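Local coordinates for protein tryptophan synthase alpha chain (Campylobacter jejuni, PDB 3THA) that probably cleaves indoleglycerol phosphate to indole and glyceraldehyde 3-phosphate, as the alpha subunit of tryptophan synthase in the last step of tryptophan biosynthesis, at residues B[7-17]-B[197-205]. Residues are numbered along the deposited sequence; the frame is centred on the assembly and turned at random.
Sequences FRKFYKENANV and FTNLPIFVG
Phe203 turns its ring from strand 202-205 into the interior of the TIM barrel, where it meets strand 15-17. These strands are not neighbours in the sheet; strand 223-226 lies between them, so the contact is made by side chains. Val17, beside the predicted proton acceptor Glu46, brings CG2 to 4.0 Å from Phe203 CD2. Ala15 CB lies 3.9 Å from Phe203 CE1; the short alanine side chain lets the ring approach the strand closely. Tyr11 adds an aromatic contact, its face receiving the edge of Phe203 in an offset edge-to-face pair, planes at 79°. Phe167 and Ile44 also pack on the Phe203 ring. Pro201 sets its CG against Phe7 CB at 3.9 Å, while its CB sits at the edge of the Tyr11 ring, 3.6 Å from OH.

The polar part is one fork: Arg8 NH1 and NH2 both donate to Asn199 O, at 2.9 and 3.1 Å, with the oxygen near the guanidinium plane. One face of that plane rests on Pro201 CD, 3.5 Å from NH1. A long, planar cation suits this exposed position, reaching a backbone carbonyl while covering a proline.

Dispersion and edge-to-face packing thus hold the buried side, at the N-terminal ends of the strands, while Arg8's two hydrogen bonds hold the Asn199 carbonyl at the exposed side.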
ATOM      1  N   PHE B   7      14.847 -20.267   9.726  1.00 73.60           N
ATOM      2  CA  PHE B   7      14.331 -20.318   8.379  1.00 71.92           C
ATOM      3  C   PHE B   7      15.150 -21.170   7.442  1.00 73.49           C
ATOM      4  O   PHE B   7      14.620 -21.727   6.469  1.00 73.40           O
ATOM      5  CB  PHE B   7      14.191 -18.915   7.793  1.00 69.99           C
ATOM      6  CG  PHE B   7      12.828 -18.332   7.937  1.00 65.80           C
ATOM      7  CD1 PHE B   7      11.856 -18.569   6.989  1.00 65.11           C
ATOM      8  CD2 PHE B   7      12.504 -17.553   9.039  1.00 64.34           C
ATOM      9  CE1 PHE B   7      10.573 -18.001   7.133  1.00 65.71           C
ATOM     10  CE2 PHE B   7      11.234 -16.987   9.182  1.00 60.32           C
ATOM     11  CZ  PHE B   7      10.282 -17.191   8.238  1.00 59.00           C
ATOM     12  N   ARG B   8      16.445 -21.263   7.722  1.00 74.43           N
ATOM     13  CA  ARG B   8      17.336 -22.055   6.895  1.00 75.60           C
ATOM     14  C   ARG B   8      16.937 -23.526   6.855  1.00 77.02           C
ATOM     15  O   ARG B   8      17.501 -24.337   6.050  1.00 78.82           O
ATOM     16  CB  ARG B   8      18.768 -21.889   7.382  1.00 76.93           C
ATOM     17  CG  ARG B   8      19.455 -20.757   6.702  1.00 75.43           C
ATOM     18  CD  ARG B   8      20.964 -20.987   6.554  1.00 76.71           C
ATOM     19  NE  ARG B   8      21.536 -19.775   5.987  1.00 74.08           N
ATOM     20  CZ  ARG B   8      21.692 -18.641   6.662  1.00 71.10           C
ATOM     21  NH1 ARG B   8      21.337 -18.547   7.948  1.00 66.42           N
ATOM     22  NH2 ARG B   8      22.185 -17.590   6.034  1.00 71.19           N
ATOM     23  N   LYS B   9      15.979 -23.869   7.730  1.00 75.67           N
ATOM     24  CA  LYS B   9      15.403 -25.234   7.794  1.00 76.87           C
ATOM     25  C   LYS B   9      14.264 -25.483   6.799  1.00 75.45           C
ATOM     26  O   LYS B   9      13.704 -26.582   6.762  1.00 76.34           O
ATOM     27  CB  LYS B   9      14.960 -25.582   9.227  1.00 76.70           C
ATOM     28  CG  LYS B   9      16.010 -26.405   9.991  1.00 81.57           C
ATOM     29  CD  LYS B   9      16.036 -26.093  11.489  1.00 83.25           C
ATOM     30  CE  LYS B   9      17.443 -26.350  12.044  1.00 87.15           C
ATOM     31  NZ  LYS B   9      17.929 -25.165  12.838  1.00 84.95           N
ATOM     32  N   PHE B  10      13.939 -24.468   5.993  1.00 73.15           N
ATOM     33  CA  PHE B  10      12.767 -24.498   5.134  1.00 71.73           C
ATOM     34  C   PHE B  10      13.075 -24.536   3.650  1.00 71.54           C
ATOM     35  O   PHE B  10      12.161 -24.564   2.832  1.00 70.82           O
ATOM     36  CB  PHE B  10      11.845 -23.321   5.470  1.00 70.49           C
ATOM     37  CG  PHE B  10      11.017 -23.554   6.699  1.00 72.34           C
ATOM     38  CD1 PHE B  10      11.471 -23.135   7.948  1.00 74.53           C
ATOM     39  CD2 PHE B  10       9.809 -24.247   6.616  1.00 73.08           C
ATOM     40  CE1 PHE B  10      10.718 -23.384   9.104  1.00 75.55           C
ATOM     41  CE2 PHE B  10       9.046 -24.488   7.766  1.00 74.28           C
ATOM     42  CZ  PHE B  10       9.502 -24.054   9.016  1.00 73.41           C
ATOM     43  N   TYR B  11      14.360 -24.578   3.314  1.00 72.04           N
ATOM     44  CA  TYR B  11      14.804 -24.536   1.925  1.00 72.13           C
ATOM     45  C   TYR B  11      16.203 -25.146   1.780  1.00 74.63           C
ATOM     46  O   TYR B  11      16.926 -25.274   2.765  1.00 75.08           O
ATOM     47  CB  TYR B  11      14.749 -23.083   1.406  1.00 70.66           C
ATOM     48  CG  TYR B  11      15.795 -22.131   1.981  1.00 67.50           C
ATOM     49  CD1 TYR B  11      15.551 -21.401   3.136  1.00 63.63           C
ATOM     50  CD2 TYR B  11      17.032 -21.973   1.351  1.00 68.38           C
ATOM     51  CE1 TYR B  11      16.530 -20.517   3.649  1.00 64.80           C
ATOM     52  CE2 TYR B  11      18.002 -21.121   1.850  1.00 68.04           C
ATOM     53  CZ  TYR B  11      17.746 -20.392   2.994  1.00 65.86           C
ATOM     54  OH  TYR B  11      18.727 -19.557   3.458  1.00 68.03           O
ATOM     55  N   LYS B  12      16.584 -25.526   0.563  1.00 76.96           N
ATOM     56  CA  LYS B  12      17.858 -26.216   0.365  1.00 80.82           C
ATOM     57  C   LYS B  12      18.998 -25.289  -0.085  1.00 81.83           C
ATOM     58  O   LYS B  12      19.958 -25.076   0.663  1.00 82.63           O
ATOM     59  CB  LYS B  12      17.706 -27.418  -0.568  1.00 83.24           C
ATOM     60  CG  LYS B  12      16.521 -28.348  -0.206  1.00 84.66           C
ATOM     61  CD  LYS B  12      16.353 -29.484  -1.217  1.00 87.87           C
ATOM     62  CE  LYS B  12      15.029 -30.224  -1.046  1.00 88.76           C
ATOM     63  NZ  LYS B  12      14.967 -31.440  -1.949  1.00 89.70           N
ATOM     64  N   GLU B  13      18.925 -24.759  -1.304  1.00 82.03           N
ATOM     65  CA  GLU B  13      19.933 -23.783  -1.743  1.00 82.30           C
ATOM     66  C   GLU B  13      19.322 -22.405  -1.576  1.00 78.63           C
ATOM     67  O   GLU B  13      19.764 -21.605  -0.755  1.00 78.09           O
ATOM     68  CB  GLU B  13      20.350 -24.014  -3.211  1.00 85.51           C
ATOM     69  CG  GLU B  13      21.724 -24.674  -3.424  1.00 90.61           C
ATOM     70  CD  GLU B  13      22.906 -23.834  -2.871  1.00 93.79           C
ATOM     71  OE1 GLU B  13      22.935 -22.580  -3.043  1.00 92.09           O
ATOM     72  OE2 GLU B  13      23.823 -24.448  -2.272  1.00 96.14           O
ATOM     73  N   ASN B  14      18.263 -22.152  -2.328  1.00 76.30           N
ATOM     74  CA  ASN B  14      17.632 -20.848  -2.354  1.00 73.04           C
ATOM     75  C   ASN B  14      16.159 -20.987  -2.018  1.00 70.05           C
ATOM     76  O   ASN B  14      15.558 -22.010  -2.307  1.00 69.78           O
ATOM     77  CB  ASN B  14      17.791 -20.246  -3.732  1.00 73.84           C
ATOM     78  CG  ASN B  14      17.845 -18.789  -3.691  1.00 74.33           C
ATOM     79  OD1 ASN B  14      16.824 -18.126  -3.853  1.00 77.05           O
ATOM     80  ND2 ASN B  14      19.036 -18.241  -3.451  1.00 77.86           N
ATOM     81  N   ALA B  15      15.574 -19.970  -1.396  1.00 66.58           N
ATOM     82  CA  ALA B  15      14.183 -20.091  -0.988  1.00 64.32           C
ATOM     83  C   ALA B  15      13.250 -19.543  -2.027  1.00 63.40           C
ATOM     84  O   ALA B  15      13.453 -18.435  -2.535  1.00 63.68           O
ATOM     85  CB  ALA B  15      13.934 -19.419   0.353  1.00 62.14           C
ATOM     86  N   ASN B  16      12.219 -20.315  -2.348  1.00 62.44           N
ATOM     87  CA  ASN B  16      11.135 -19.755  -3.114  1.00 61.76           C
ATOM     88  C   ASN B  16      10.061 -19.226  -2.183  1.00 59.41           C
ATOM     89  O   ASN B  16       9.516 -19.972  -1.372  1.00 58.59           O
ATOM     90  CB  ASN B  16      10.582 -20.774  -4.085  1.00 63.25           C
ATOM     91  CG  ASN B  16      11.647 -21.350  -4.963  1.00 65.88           C
ATOM     92  OD1 ASN B  16      12.541 -20.645  -5.403  1.00 67.65           O
ATOM     93  ND2 ASN B  16      11.561 -22.647  -5.227  1.00 69.96           N
ATOM     94  N   VAL B  17       9.796 -17.925  -2.274  1.00 58.10           N
ATOM     95  CA  VAL B  17       8.866 -17.273  -1.362  1.00 56.04           C
ATOM     96  C   VAL B  17       7.788 -16.664  -2.211  1.00 55.67           C
ATOM     97  O   VAL B  17       8.074 -16.094  -3.245  1.00 57.12           O
ATOM     98  CB  VAL B  17       9.536 -16.131  -0.536  1.00 55.56           C
ATOM     99  CG1 VAL B  17       8.537 -15.557   0.490  1.00 54.33           C
ATOM    100  CG2 VAL B  17      10.772 -16.652   0.162  1.00 55.26           C
ATOM    101  N   PHE B 197      26.863  -8.032   9.292  1.00 68.78           N
ATOM    102  CA  PHE B 197      26.166  -7.603  10.519  1.00 67.44           C
ATOM    103  C   PHE B 197      25.261  -8.697  11.115  1.00 67.09           C
ATOM    104  O   PHE B 197      24.970  -8.705  12.332  1.00 66.37           O
ATOM    105  CB  PHE B 197      25.303  -6.371  10.234  1.00 65.70           C
ATOM    106  CG  PHE B 197      26.092  -5.140   9.838  1.00 67.89           C
ATOM    107  CD1 PHE B 197      27.324  -4.850  10.441  1.00 68.26           C
ATOM    108  CD2 PHE B 197      25.585  -4.253   8.894  1.00 66.58           C
ATOM    109  CE1 PHE B 197      28.075  -3.719  10.077  1.00 69.36           C
ATOM    110  CE2 PHE B 197      26.315  -3.106   8.532  1.00 69.94           C
ATOM    111  CZ  PHE B 197      27.580  -2.839   9.134  1.00 69.69           C
ATOM    112  N   THR B 198      24.765  -9.579  10.243  1.00 66.73           N
ATOM    113  CA  THR B 198      23.925 -10.696  10.663  1.00 66.19           C
ATOM    114  C   THR B 198      24.149 -11.974   9.859  1.00 67.49           C
ATOM    115  O   THR B 198      24.638 -11.955   8.717  1.00 67.78           O
ATOM    116  CB  THR B 198      22.412 -10.362  10.675  1.00 64.13           C
ATOM    117  OG1 THR B 198      21.712 -11.393  11.382  1.00 63.72           O
ATOM    118  CG2 THR B 198      21.847 -10.233   9.257  1.00 63.14           C
ATOM    119  N   ASN B 199      23.763 -13.082  10.483  1.00 68.02           N
ATOM    120  CA  ASN B 199      23.873 -14.400   9.880  1.00 69.51           C
ATOM    121  C   ASN B 199      22.551 -14.947   9.306  1.00 67.14           C
ATOM    122  O   ASN B 199      22.537 -16.024   8.681  1.00 67.99           O
ATOM    123  CB  ASN B 199      24.493 -15.345  10.904  1.00 72.25           C
ATOM    124  CG  ASN B 199      25.888 -14.886  11.323  1.00 76.10           C
ATOM    125  OD1 ASN B 199      26.887 -15.412  10.841  1.00 78.50           O
ATOM    126  ND2 ASN B 199      25.955 -13.860  12.187  1.00 77.72           N
ATOM    127  N   LEU B 200      21.467 -14.193   9.513  1.00 63.36           N
ATOM    128  CA  LEU B 200      20.135 -14.620   9.110  1.00 61.26           C
ATOM    129  C   LEU B 200      20.049 -14.638   7.603  1.00 60.20           C
ATOM    130  O   LEU B 200      20.791 -13.888   6.936  1.00 59.98           O
ATOM    131  CB  LEU B 200      19.079 -13.644   9.613  1.00 59.93           C
ATOM    132  CG  LEU B 200      18.880 -13.566  11.118  1.00 60.25           C
ATOM    133  CD1 LEU B 200      18.220 -12.242  11.395  1.00 58.48           C
ATOM    134  CD2 LEU B 200      18.036 -14.760  11.628  1.00 57.71           C
ATOM    135  N   PRO B 201      19.145 -15.478   7.062  1.00 58.72           N
ATOM    136  CA  PRO B 201      18.926 -15.495   5.626  1.00 58.69           C
ATOM    137  C   PRO B 201      18.422 -14.158   5.042  1.00 57.53           C
ATOM    138  O   PRO B 201      17.703 -13.388   5.699  1.00 55.50           O
ATOM    139  CB  PRO B 201      17.921 -16.628   5.433  1.00 58.72           C
ATOM    140  CG  PRO B 201      17.375 -16.919   6.794  1.00 58.17           C
ATOM    141  CD  PRO B 201      18.454 -16.584   7.739  1.00 58.53           C
ATOM    142  N   ILE B 202      18.857 -13.875   3.819  1.00 58.23           N
ATOM    143  CA  ILE B 202      18.470 -12.668   3.098  1.00 57.25           C
ATOM    144  C   ILE B 202      17.665 -13.080   1.870  1.00 57.82           C
ATOM    145  O   ILE B 202      18.107 -13.919   1.078  1.00 60.18           O
ATOM    146  CB  ILE B 202      19.733 -11.810   2.737  1.00 58.34           C
ATOM    147  CG1 ILE B 202      20.570 -11.588   4.017  1.00 58.04           C
ATOM    148  CG2 ILE B 202      19.334 -10.442   2.112  1.00 55.11           C
ATOM    149  CD1 ILE B 202      22.003 -11.190   3.806  1.00 58.76           C
ATOM    150  N   PHE B 203      16.455 -12.547   1.774  1.00 57.37           N
ATOM    151  CA  PHE B 203      15.507 -12.802   0.692  1.00 57.97           C
ATOM    152  C   PHE B 203      15.169 -11.488   0.002  1.00 59.43           C
ATOM    153  O   PHE B 203      14.818 -10.516   0.667  1.00 57.75           O
ATOM    154  CB  PHE B 203      14.185 -13.406   1.206  1.00 56.42           C
ATOM    155  CG  PHE B 203      14.322 -14.691   2.015  1.00 54.06           C
ATOM    156  CD1 PHE B 203      15.408 -15.529   1.891  1.00 54.15           C
ATOM    157  CD2 PHE B 203      13.305 -15.075   2.871  1.00 52.48           C
ATOM    158  CE1 PHE B 203      15.507 -16.697   2.652  1.00 53.21           C
ATOM    159  CE2 PHE B 203      13.395 -16.253   3.638  1.00 51.62           C
ATOM    160  CZ  PHE B 203      14.496 -17.057   3.535  1.00 50.03           C
ATOM    161  N   VAL B 204      15.261 -11.464  -1.330  1.00 63.00           N
ATOM    162  CA  VAL B 204      14.966 -10.268  -2.102  1.00 64.95           C
ATOM    163  C   VAL B 204      13.598 -10.310  -2.765  1.00 66.22           C
ATOM    164  O   VAL B 204      13.295 -11.244  -3.502  1.00 67.51           O
ATOM    165  CB  VAL B 204      15.989 -10.029  -3.200  1.00 67.37           C
ATOM    166  CG1 VAL B 204      15.782  -8.641  -3.766  1.00 68.18           C
ATOM    167  CG2 VAL B 204      17.406 -10.161  -2.674  1.00 67.12           C
ATOM    168  N   GLY B 205      12.797  -9.278  -2.513  1.00 66.69           N
ATOM    169  CA  GLY B 205      11.479  -9.118  -3.097  1.00 68.57           C
ATOM    170  C   GLY B 205      11.212  -7.715  -3.624  1.00 71.32           C
ATOM    171  O   GLY B 205      11.945  -6.753  -3.300  1.00 71.70           O
TER